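Local coordinates for putative lipoprotein (Bacteroides fragilis, PDB 3NQI) that is of unknown function but is probably a lipid-modified, membrane-attached protein, possibly with a role in binding lipid, at residues 25-30 against 35-40; 94-99 against 149-154; 122-127 against 213-218; 164-169 against 197-202. All coordinates share one frame; numbering follows the deposited sequence. Where two conformers were deposited one is given.

Overall arrangement
Contact 1 stands apart in the N-terminal hairpin of strands 24-28 and 34-37, its centre about 25 to 32 Å from the centres of the others and on the opposite side of the chain's centre from contact 2. Contacts 2, 3 and 4 cluster, with contact 3 and contact 4 centred about 9 Å apart and each about 15 Å from contact 2. Strand 148-155 of contact 2 neighbours strand 165-174 of contact 4, which in turn neighbours strand 214-221 of contact 3. Contact 1 closes first along the chain; contacts 2 and 3 interleave, and contact 4 is nested within contact 3. The larger remaining part of the chain is thus knitted together by segments distant in sequence, whereas the hairpin is local.

Contact 1 of 4, residues 25-30 against 35-40; sequences VTFTDA and LIPTNT
Strands 25-28 and 35-37 run antiparallel at 152°, and Phe27 and Leu35 form a hydrogen-bonded pair between them. Phe27 N gives its hydrogen to Leu35 O at 3.0 Å, nearly straight and in the carbonyl plane. The return bond, Leu35 N to Phe27 O, is short at 2.6 Å and also close to straight, but its donor is tilted 33° from the carbonyl plane. This is the ladder of a beta hairpin, and in its connection Asp29 OD1 accepts a bond from the backbone N of Thr33.

The side chains of Phe27 and Leu35 leave the ladder on the same face. Farther along that face the Phe27 ring meets Pro37 obliquely, CE2 lying 3.9 Å from Pro37 CG, and the two side chains cross at about a right angle. Val43, Leu73 and Val16 also touch the Phe27 side chain. On the other face Thr26 and Ile36 lie side by side: Thr26 CG2 comes 3.7 Å from Ile36 CD1. With its OG1 set between the backbone N and the carbonyl carbon (chi1 73°), Thr26 keeps the methyl toward isoleucine while the hydroxyl bonds to Glu34 and Asn19.

Beyond this pair, Pro37 places ring carbons against the chain opposite, Pro37 CD being 3.6 Å from Val25 O. Lacking an N-H, proline has nothing to donate to that carbonyl. The chemistry therefore implies one hydrogen-bonded pair, Phe27 with Leu35, and a pairing that stops at Pro37, where van der Waals contact with Val25 O and the Phe27 ring takes over.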
# COMPACT_ATOMS: atom_id res chain seq x y z
N VAL A 25 21.97 1.62 1.00
CA VAL A 25 20.56 1.99 0.81
C VAL A 25 20.34 3.47 1.09
O VAL A 25 20.77 3.96 2.12
CB VAL A 25 19.66 1.20 1.76
CG1 VAL A 25 18.20 1.70 1.64
CG2 VAL A 25 19.79 -0.28 1.51
N THR A 26 19.67 4.18 0.18
CA THR A 26 19.14 5.52 0.51
C THR A 26 17.63 5.51 0.23
O THR A 26 17.09 4.52 -0.23
CB THR A 26 19.84 6.67 -0.25
OG1 THR A 26 19.43 6.68 -1.62
CG2 THR A 26 21.36 6.54 -0.16
N PHE A 27 16.98 6.62 0.52
CA PHE A 27 15.55 6.80 0.25
C PHE A 27 15.25 8.05 -0.58
O PHE A 27 16.06 8.97 -0.64
CB PHE A 27 14.80 6.87 1.57
CG PHE A 27 15.13 5.75 2.50
CD1 PHE A 27 14.57 4.50 2.32
CD2 PHE A 27 16.04 5.95 3.54
CE1 PHE A 27 14.87 3.48 3.18
CE2 PHE A 27 16.36 4.92 4.39
CZ PHE A 27 15.78 3.67 4.21
N THR A 28 14.08 8.06 -1.22
CA THR A 28 13.59 9.25 -1.95
C THR A 28 12.16 9.57 -1.52
O THR A 28 11.30 8.70 -1.62
CB THR A 28 13.64 9.02 -3.47
OG1 THR A 28 15.00 8.75 -3.85
CG2 THR A 28 13.11 10.24 -4.26
N ASP A 29 11.90 10.79 -1.04
CA ASP A 29 10.54 11.12 -0.60
C ASP A 29 9.67 11.46 -1.81
O ASP A 29 10.16 11.46 -2.95
CB ASP A 29 10.53 12.23 0.47
CG ASP A 29 10.93 13.60 -0.05
OD1 ASP A 29 11.02 13.82 -1.29
OD2 ASP A 29 11.17 14.50 0.80
N ALA A 30 8.39 11.71 -1.57
CA ALA A 30 7.40 11.99 -2.65
C ALA A 30 7.71 13.28 -3.41
O ALA A 30 7.37 13.43 -4.58
CB ALA A 30 5.98 12.01 -2.09
N LEU A 35 17.08 11.05 0.56
CA LEU A 35 17.37 11.06 2.00
C LEU A 35 18.51 10.07 2.26
O LEU A 35 18.38 8.88 1.94
CB LEU A 35 16.13 10.76 2.83
CG LEU A 35 14.92 11.64 2.47
CD1 LEU A 35 13.66 11.22 3.29
CD2 LEU A 35 15.26 13.15 2.67
N ILE A 36 19.61 10.58 2.81
CA ILE A 36 20.84 9.80 2.99
C ILE A 36 21.05 9.43 4.47
O ILE A 36 21.32 10.31 5.29
CB ILE A 36 22.07 10.58 2.52
CG1 ILE A 36 21.86 11.15 1.09
CG2 ILE A 36 23.34 9.70 2.59
CD1 ILE A 36 22.04 10.16 -0.01
N PRO A 37 20.93 8.15 4.81
CA PRO A 37 21.13 7.78 6.21
C PRO A 37 22.57 7.94 6.65
O PRO A 37 23.49 7.63 5.89
CB PRO A 37 20.75 6.28 6.24
CG PRO A 37 20.04 6.01 5.00
CD PRO A 37 20.58 6.98 3.99
N THR A 38 22.74 8.46 7.85
CA THR A 38 24.03 8.57 8.49
C THR A 38 24.12 7.68 9.73
O THR A 38 25.10 7.75 10.47
CB THR A 38 24.27 10.01 8.95
OG1 THR A 38 23.28 10.35 9.92
CG2 THR A 38 24.20 10.98 7.78
N ASN A 39 23.12 6.85 9.99
CA ASN A 39 23.23 5.84 11.05
C ASN A 39 24.53 5.04 10.91
O ASN A 39 24.99 4.77 9.79
CB ASN A 39 22.02 4.90 11.02
CG ASN A 39 20.73 5.65 11.32
OD1 ASN A 39 20.22 6.41 10.47
ND2 ASN A 39 20.22 5.48 12.53
N THR A 40 25.15 4.72 12.04
CA THR A 40 26.41 3.99 12.06
C THR A 40 26.22 2.51 11.78
O THR A 40 27.14 1.85 11.30
CB THR A 40 27.14 4.20 13.40
OG1 THR A 40 26.24 3.89 14.45
CG2 THR A 40 27.59 5.65 13.55

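Contact 2 of 4, residues 94-99 against 149-154; sequences GDVTTN and TFTLVC
Asp95 and Val96 rest against Val153 and Thr151, so that an irregular loop lies across one face of a beta-sheet layer. Strand 149-154 is part of that layer, flanked by strands 78-87 and 165-174, and its residues alternate between two surroundings. Val153 and Thr151 point to the loop, whereas Phe150 and Leu152 turn to the opposite face and pack on strand 123-132. The backbones stay well apart, the CA atoms of Asp95 and Val153 being 7.3 Å from each other, too far for the loop to serve as a further strand beside this one.

Polar interactions of the loop run to partners beyond the two segments. Asp95 OD1 is hydrogen-bonded to Tyr155 OH, which ties it to the end of strand 148-155, and OD2 takes a bond from the backbone N of Gly91, closing the loop on itself; with each oxygen engaged, the carboxylate is probably well fixed in rotation. Farther along, Thr98 OG1 and Asn99 OD1 bond to the backbone N atoms of Tyr172 and Val174, tying the loop to strand 165-174.

Van der Waals contacts make up the direct meeting of the segments. Asp95 has CG anti to its own N (chi1 -163°), which brings the carboxylate toward the strand. The Asp95 side chain crosses that of Val153 at about a right angle, and Asp95 OD1, the oxygen that also bonds to Tyr155, lies 3.9 Å from Val153 CG1. Val153 is closed in further by Ile85, Thr87 and Arg171. The neighbouring pair is purely methyl on methyl: Val96 CG2 approaches Thr151 CG2 to 4.3 Å.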
# COMPACT_ATOMS: atom_id res chain seq x y z
N GLY A 94 -4.04 -16.24 -10.95
CA GLY A 94 -3.61 -15.10 -10.16
C GLY A 94 -4.70 -14.40 -9.38
O GLY A 94 -4.39 -13.55 -8.55
N ASP A 95 -5.98 -14.70 -9.65
CA ASP A 95 -7.07 -14.00 -8.90
C ASP A 95 -7.06 -14.42 -7.42
O ASP A 95 -6.57 -15.48 -7.06
CB ASP A 95 -8.45 -14.26 -9.51
CG ASP A 95 -9.50 -13.25 -9.03
OD1 ASP A 95 -9.18 -12.13 -8.56
OD2 ASP A 95 -10.70 -13.57 -9.18
N VAL A 96 -7.59 -13.55 -6.58
CA VAL A 96 -7.60 -13.73 -5.14
C VAL A 96 -9.04 -13.48 -4.65
O VAL A 96 -9.70 -12.54 -5.10
CB VAL A 96 -6.58 -12.73 -4.46
CG1 VAL A 96 -6.65 -12.82 -2.94
CG2 VAL A 96 -5.16 -13.00 -4.94
N THR A 97 -9.50 -14.30 -3.72
CA THR A 97 -10.83 -14.15 -3.14
C THR A 97 -10.71 -13.46 -1.78
O THR A 97 -9.96 -13.90 -0.91
CB THR A 97 -11.52 -15.52 -3.05
OG1 THR A 97 -11.79 -15.97 -4.38
CG2 THR A 97 -12.82 -15.45 -2.28
N THR A 98 -11.42 -12.35 -1.61
CA THR A 98 -11.43 -11.67 -0.33
C THR A 98 -12.09 -12.55 0.73
O THR A 98 -13.12 -13.19 0.46
CB THR A 98 -12.15 -10.38 -0.46
OG1 THR A 98 -11.31 -9.52 -1.24
CG2 THR A 98 -12.45 -9.77 0.91
N ASN A 99 -11.48 -12.65 1.91
CA ASN A 99 -12.13 -13.32 3.02
C ASN A 99 -12.24 -12.55 4.31
O ASN A 99 -12.61 -13.13 5.35
CB ASN A 99 -11.52 -14.72 3.26
CG ASN A 99 -10.09 -14.69 3.86
OD1 ASN A 99 -9.54 -13.64 4.16
ND2 ASN A 99 -9.52 -15.87 4.05
N THR A 149 -2.75 -10.30 3.53
CA THR A 149 -2.27 -9.88 2.20
C THR A 149 -3.32 -9.04 1.54
O THR A 149 -4.53 -9.40 1.54
CB THR A 149 -1.86 -11.07 1.31
OG1 THR A 149 -2.95 -11.91 1.11
CG2 THR A 149 -0.66 -11.89 1.90
N PHE A 150 -2.87 -7.90 1.02
CA PHE A 150 -3.70 -6.90 0.39
C PHE A 150 -3.24 -6.82 -1.06
O PHE A 150 -2.19 -6.18 -1.37
CB PHE A 150 -3.53 -5.54 1.10
CG PHE A 150 -3.83 -5.59 2.56
CD1 PHE A 150 -5.13 -5.46 2.99
CD2 PHE A 150 -2.80 -5.85 3.48
CE1 PHE A 150 -5.42 -5.52 4.35
CE2 PHE A 150 -3.06 -5.88 4.83
CZ PHE A 150 -4.37 -5.71 5.28
N THR A 151 -3.99 -7.47 -1.94
CA THR A 151 -3.63 -7.53 -3.35
C THR A 151 -4.54 -6.67 -4.19
O THR A 151 -5.79 -6.81 -4.07
CB THR A 151 -3.74 -8.97 -3.83
OG1 THR A 151 -2.87 -9.76 -3.06
CG2 THR A 151 -3.39 -9.14 -5.34
N LEU A 152 -3.97 -5.79 -5.02
CA LEU A 152 -4.80 -5.03 -5.99
C LEU A 152 -4.91 -5.80 -7.28
O LEU A 152 -3.88 -6.22 -7.86
CB LEU A 152 -4.27 -3.65 -6.28
CG LEU A 152 -4.46 -2.65 -5.18
CD1 LEU A 152 -3.78 -1.34 -5.66
CD2 LEU A 152 -6.01 -2.45 -4.82
N VAL A 153 -6.15 -5.98 -7.75
CA VAL A 153 -6.41 -6.73 -8.98
C VAL A 153 -7.11 -5.83 -10.01
O VAL A 153 -8.12 -5.17 -9.73
CB VAL A 153 -7.22 -8.03 -8.69
CG1 VAL A 153 -7.34 -8.98 -9.97
CG2 VAL A 153 -6.60 -8.83 -7.48
N CYS A 154 -6.53 -5.80 -11.20
CA CYS A 154 -7.13 -5.24 -12.41
C CYS A 154 -7.68 -6.39 -13.26
O CYS A 154 -6.92 -7.29 -13.70
CB CYS A 154 -6.08 -4.50 -13.19
SG CYS A 154 -6.78 -3.69 -14.64

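Contact 3 of 4, residues 122-127 against 213-218; sequences NTIVLP and AKITIV
Between Ile124 and Leu126 on one strand and Ile215 and Ile217 on the other there is no flat side chain to offer a face or an edge; branched aliphatic groups do all the touching. The arrangement is that of two beta layers packed face to face, as in a beta sandwich. Strands 123-127 and 214-218 approach to 10.5 Å between axes and run in the same general direction at 33°, too far apart for backbone pairing.

Ile124 meets both isoleucines with different branches. Its CG1 occupies the crowded position between the backbone N and carbonyl carbon (chi1 59°), and from there CD1 extends to meet Ile217 CD1 tip to tip at 3.9 Å. The other branch serves Ile215, Ile124 CG2 lying 4.1 Å from Ile215 CD1 as the two side chains cross obliquely. All four residues are buried. Ile240 and Ile196 also touch Ile124, while Leu168 packs on Ile215, so the hydrophobic filling continues past this pair of strands. Ile217 likewise divides its branches: with CD1 given to Ile124, it turns CG2 to Leu126, whose CD2 lies 4.2 Å away.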
# COMPACT_ATOMS: atom_id res chain seq x y z
N ASN A 122 4.48 5.72 -11.19
CA ASN A 122 4.48 4.22 -11.18
C ASN A 122 3.93 3.54 -9.92
O ASN A 122 3.85 2.30 -9.86
CB ASN A 122 5.93 3.76 -11.29
CG ASN A 122 6.59 4.19 -12.62
OD1 ASN A 122 6.13 3.82 -13.70
ND2 ASN A 122 7.65 4.97 -12.53
N THR A 123 3.66 4.32 -8.88
CA THR A 123 3.34 3.77 -7.56
C THR A 123 2.18 4.47 -6.89
O THR A 123 2.14 5.70 -6.78
CB THR A 123 4.56 3.83 -6.57
OG1 THR A 123 5.68 3.18 -7.17
CG2 THR A 123 4.24 3.13 -5.18
N ILE A 124 1.26 3.67 -6.37
CA ILE A 124 0.23 4.22 -5.52
C ILE A 124 0.27 3.52 -4.14
O ILE A 124 0.85 2.44 -4.00
CB ILE A 124 -1.18 4.11 -6.13
CG1 ILE A 124 -1.50 2.66 -6.37
CG2 ILE A 124 -1.30 4.99 -7.45
CD1 ILE A 124 -3.00 2.39 -6.76
N VAL A 125 -0.30 4.22 -3.15
CA VAL A 125 -0.22 3.80 -1.77
C VAL A 125 -1.60 3.71 -1.12
O VAL A 125 -2.39 4.65 -1.22
CB VAL A 125 0.70 4.69 -0.95
CG1 VAL A 125 0.77 4.15 0.54
CG2 VAL A 125 2.12 4.67 -1.58
N LEU A 126 -1.87 2.56 -0.50
CA LEU A 126 -3.10 2.38 0.32
C LEU A 126 -2.80 2.45 1.81
O LEU A 126 -2.04 1.67 2.31
CB LEU A 126 -3.81 1.07 -0.03
CG LEU A 126 -4.69 0.99 -1.28
CD1 LEU A 126 -4.06 1.57 -2.46
CD2 LEU A 126 -5.14 -0.55 -1.48
N PRO A 127 -3.38 3.44 2.54
CA PRO A 127 -3.39 3.29 3.99
C PRO A 127 -4.42 2.24 4.38
O PRO A 127 -5.55 2.37 3.91
CB PRO A 127 -3.82 4.66 4.48
CG PRO A 127 -4.04 5.49 3.27
CD PRO A 127 -4.19 4.60 2.12
N ALA A 213 -7.52 9.14 -16.45
CA ALA A 213 -7.78 10.38 -15.68
C ALA A 213 -7.78 10.04 -14.17
O ALA A 213 -7.33 10.83 -13.36
CB ALA A 213 -9.15 10.98 -16.07
N LYS A 214 -8.28 8.87 -13.81
CA LYS A 214 -8.31 8.50 -12.38
C LYS A 214 -8.21 7.01 -12.19
O LYS A 214 -8.53 6.20 -13.09
CB LYS A 214 -9.53 9.16 -11.66
CG LYS A 214 -10.86 8.57 -11.95
CD LYS A 214 -11.98 9.23 -11.09
CE LYS A 214 -13.35 8.71 -11.51
NZ LYS A 214 -14.46 9.51 -10.99
N ILE A 215 -7.70 6.64 -11.03
CA ILE A 215 -7.64 5.25 -10.59
C ILE A 215 -8.65 5.11 -9.45
O ILE A 215 -8.76 5.99 -8.57
CB ILE A 215 -6.24 4.84 -10.09
CG1 ILE A 215 -5.19 5.09 -11.19
CG2 ILE A 215 -6.28 3.37 -9.56
CD1 ILE A 215 -3.68 4.97 -10.76
N THR A 216 -9.47 4.07 -9.51
CA THR A 216 -10.42 3.88 -8.44
C THR A 216 -10.07 2.58 -7.73
O THR A 216 -9.63 1.59 -8.35
CB THR A 216 -11.92 3.88 -8.90
OG1 THR A 216 -12.11 2.82 -9.84
CG2 THR A 216 -12.30 5.22 -9.50
N ILE A 217 -10.22 2.61 -6.42
CA ILE A 217 -9.89 1.44 -5.58
C ILE A 217 -11.20 1.00 -4.93
O ILE A 217 -11.83 1.74 -4.20
CB ILE A 217 -8.87 1.80 -4.49
CG1 ILE A 217 -7.59 2.45 -5.08
CG2 ILE A 217 -8.55 0.56 -3.61
CD1 ILE A 217 -6.74 1.61 -5.95
N VAL A 218 -11.58 -0.24 -5.17
CA VAL A 218 -12.83 -0.78 -4.71
C VAL A 218 -12.54 -1.71 -3.49
O VAL A 218 -11.90 -2.76 -3.67
CB VAL A 218 -13.56 -1.60 -5.81
CG1 VAL A 218 -14.97 -2.03 -5.28
CG2 VAL A 218 -13.76 -0.78 -7.13

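Contact 4 of 4, residues 164-169 against 197-202; sequences TILKLY and SQILRE. With CD (cadmium ion), chain E.
Leu166 and Leu168 face helix 197-202, and the strand that carries them begins beside a cadmium ion. Ile165 contributes its backbone O to the metal at 2.3 Å. Three waters and Asp163 OD2 complete the coordination, and the isoleucine side chain packs on Lys214 and Thr216.

Leu166, next in line, points the other way, into the protein. Its CG is anti to the backbone N (chi1 174°), which carries the side chain out to the helix, where Leu166 CD2 lies 3.7 Å from Leu200 CD2. The two leucines cross at about a right angle. The same Leu166 methyl also lies 4.1 Å from Ile199 CG2, though Ile199 was modelled in two conformers, so all its contacts are less certain.

This is a helix laid on the inward face of a beta layer, the axes 10.4 Å apart and inclined at 132°. Strand 165-169 sits between strands 148-155 and 214-221 in that layer, and Pro212 adds to the cover over Leu166 and Leu200.

Lys167 turns back to the cadmium side, where its backbone N donates to a metal-bound water, water 1, at 2.9 Å; the ion is thus linked to the strand a second time.

Leu168 returns to the inner face, where Cys154 of the adjoining strand touches it. Leu168 CD2 meets Ile199 CG2 at 3.9 Å, and Cys154 probably touches Ile199 as well, both subject to the same doubt over the Ile199 conformer.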
# COMPACT_ATOMS: atom_id res chain seq x y z
N THR A 164 -11.47 6.00 -19.54
CA THR A 164 -10.58 6.95 -18.85
C THR A 164 -10.36 6.65 -17.34
O THR A 164 -9.69 7.41 -16.65
CB THR A 164 -11.11 8.39 -18.97
OG1 THR A 164 -12.40 8.48 -18.35
CG2 THR A 164 -11.22 8.82 -20.44
N ILE A 165 -10.97 5.58 -16.82
CA ILE A 165 -10.93 5.26 -15.39
C ILE A 165 -10.32 3.91 -15.25
O ILE A 165 -10.75 2.98 -15.90
CB ILE A 165 -12.35 5.26 -14.77
CG1 ILE A 165 -12.96 6.66 -14.88
CG2 ILE A 165 -12.30 4.82 -13.27
CD1 ILE A 165 -14.40 6.73 -14.29
N LEU A 166 -9.28 3.78 -14.43
CA LEU A 166 -8.68 2.46 -14.17
C LEU A 166 -9.20 1.96 -12.83
O LEU A 166 -8.89 2.53 -11.81
CB LEU A 166 -7.17 2.57 -14.11
CG LEU A 166 -6.34 1.35 -13.73
CD1 LEU A 166 -6.68 0.19 -14.69
CD2 LEU A 166 -4.86 1.67 -13.81
N LYS A 167 -9.94 0.87 -12.84
CA LYS A 167 -10.60 0.37 -11.63
C LYS A 167 -9.82 -0.83 -11.10
O LYS A 167 -9.54 -1.82 -11.84
CB LYS A 167 -12.05 -0.03 -11.94
CG LYS A 167 -12.79 -0.64 -10.71
CD LYS A 167 -14.34 -0.64 -10.79
CE LYS A 167 -14.91 -0.75 -12.20
NZ LYS A 167 -16.38 -0.62 -12.17
N LEU A 168 -9.43 -0.74 -9.84
CA LEU A 168 -8.69 -1.81 -9.17
C LEU A 168 -9.46 -2.36 -7.95
O LEU A 168 -9.97 -1.59 -7.15
CB LEU A 168 -7.33 -1.33 -8.75
CG LEU A 168 -6.44 -0.72 -9.85
CD1 LEU A 168 -5.13 -0.20 -9.18
CD2 LEU A 168 -6.20 -1.73 -10.96
N TYR A 169 -9.57 -3.67 -7.82
CA TYR A 169 -10.24 -4.27 -6.67
C TYR A 169 -9.21 -4.61 -5.59
O TYR A 169 -8.21 -5.22 -5.90
CB TYR A 169 -11.00 -5.53 -7.08
CG TYR A 169 -12.24 -5.17 -7.83
CD1 TYR A 169 -12.20 -4.81 -9.17
CD2 TYR A 169 -13.49 -5.17 -7.17
CE1 TYR A 169 -13.35 -4.46 -9.83
CE2 TYR A 169 -14.64 -4.81 -7.83
CZ TYR A 169 -14.56 -4.45 -9.15
OH TYR A 169 -15.70 -4.12 -9.84
N SER A 197 3.05 -0.16 -12.92
CA SER A 197 3.44 0.06 -14.31
C SER A 197 2.91 -1.03 -15.22
O SER A 197 2.47 -0.76 -16.34
CB SER A 197 4.95 0.17 -14.44
OG SER A 197 5.40 1.32 -13.75
N GLN A 198 2.92 -2.24 -14.75
CA GLN A 198 2.42 -3.35 -15.59
C GLN A 198 0.91 -3.21 -15.79
O GLN A 198 0.43 -3.39 -16.91
CB GLN A 198 2.77 -4.71 -15.02
CG GLN A 198 4.28 -5.05 -15.15
CD GLN A 198 4.65 -6.42 -14.61
OE1 GLN A 198 3.85 -7.05 -13.93
NE2 GLN A 198 5.86 -6.88 -14.92
N ILE A 199 0.21 -2.76 -14.75
CA ILE A 199 -1.23 -2.56 -14.82
C ILE A 199 -1.54 -1.44 -15.81
O ILE A 199 -2.42 -1.59 -16.67
CB ILE A 199 -1.86 -2.18 -13.47
CG1 ILE A 199 -1.47 -3.14 -12.34
CG2 ILE A 199 -3.35 -2.14 -13.63
CD1 ILE A 199 -1.46 -4.57 -12.72
N LEU A 200 -0.80 -0.33 -15.68
CA LEU A 200 -0.96 0.81 -16.58
C LEU A 200 -0.68 0.44 -18.04
O LEU A 200 -1.41 0.89 -18.91
CB LEU A 200 -0.14 2.01 -16.12
CG LEU A 200 -0.61 2.71 -14.84
CD1 LEU A 200 0.49 3.62 -14.18
CD2 LEU A 200 -1.88 3.54 -15.10
N ARG A 201 0.33 -0.39 -18.29
CA ARG A 201 0.67 -0.83 -19.62
C ARG A 201 -0.52 -1.58 -20.26
O ARG A 201 -0.90 -1.30 -21.40
CB ARG A 201 1.92 -1.72 -19.58
CG ARG A 201 2.64 -1.85 -20.90
CD ARG A 201 3.62 -3.01 -20.92
NE ARG A 201 3.06 -4.18 -20.26
CZ ARG A 201 2.13 -4.99 -20.74
NH1 ARG A 201 1.57 -4.80 -21.91
NH2 ARG A 201 1.71 -6.00 -20.00
N GLU A 202 -1.11 -2.52 -19.50
CA GLU A 202 -2.28 -3.29 -19.98
C GLU A 202 -3.51 -2.44 -20.17
O GLU A 202 -4.22 -2.61 -21.15
CB GLU A 202 -2.60 -4.49 -19.08
CG GLU A 202 -1.69 -5.67 -19.38
CD GLU A 202 -1.96 -6.28 -20.75
OE1 GLU A 202 -2.88 -7.10 -20.87
OE2 GLU A 202 -1.33 -5.94 -21.74
CD CD E . -12.32 1.35 -16.30
O HOH W 1 -10.69 -0.57 -15.23
O HOH W 2 -14.30 2.12 -14.71
O HOH W 3 -10.48 0.58 -17.65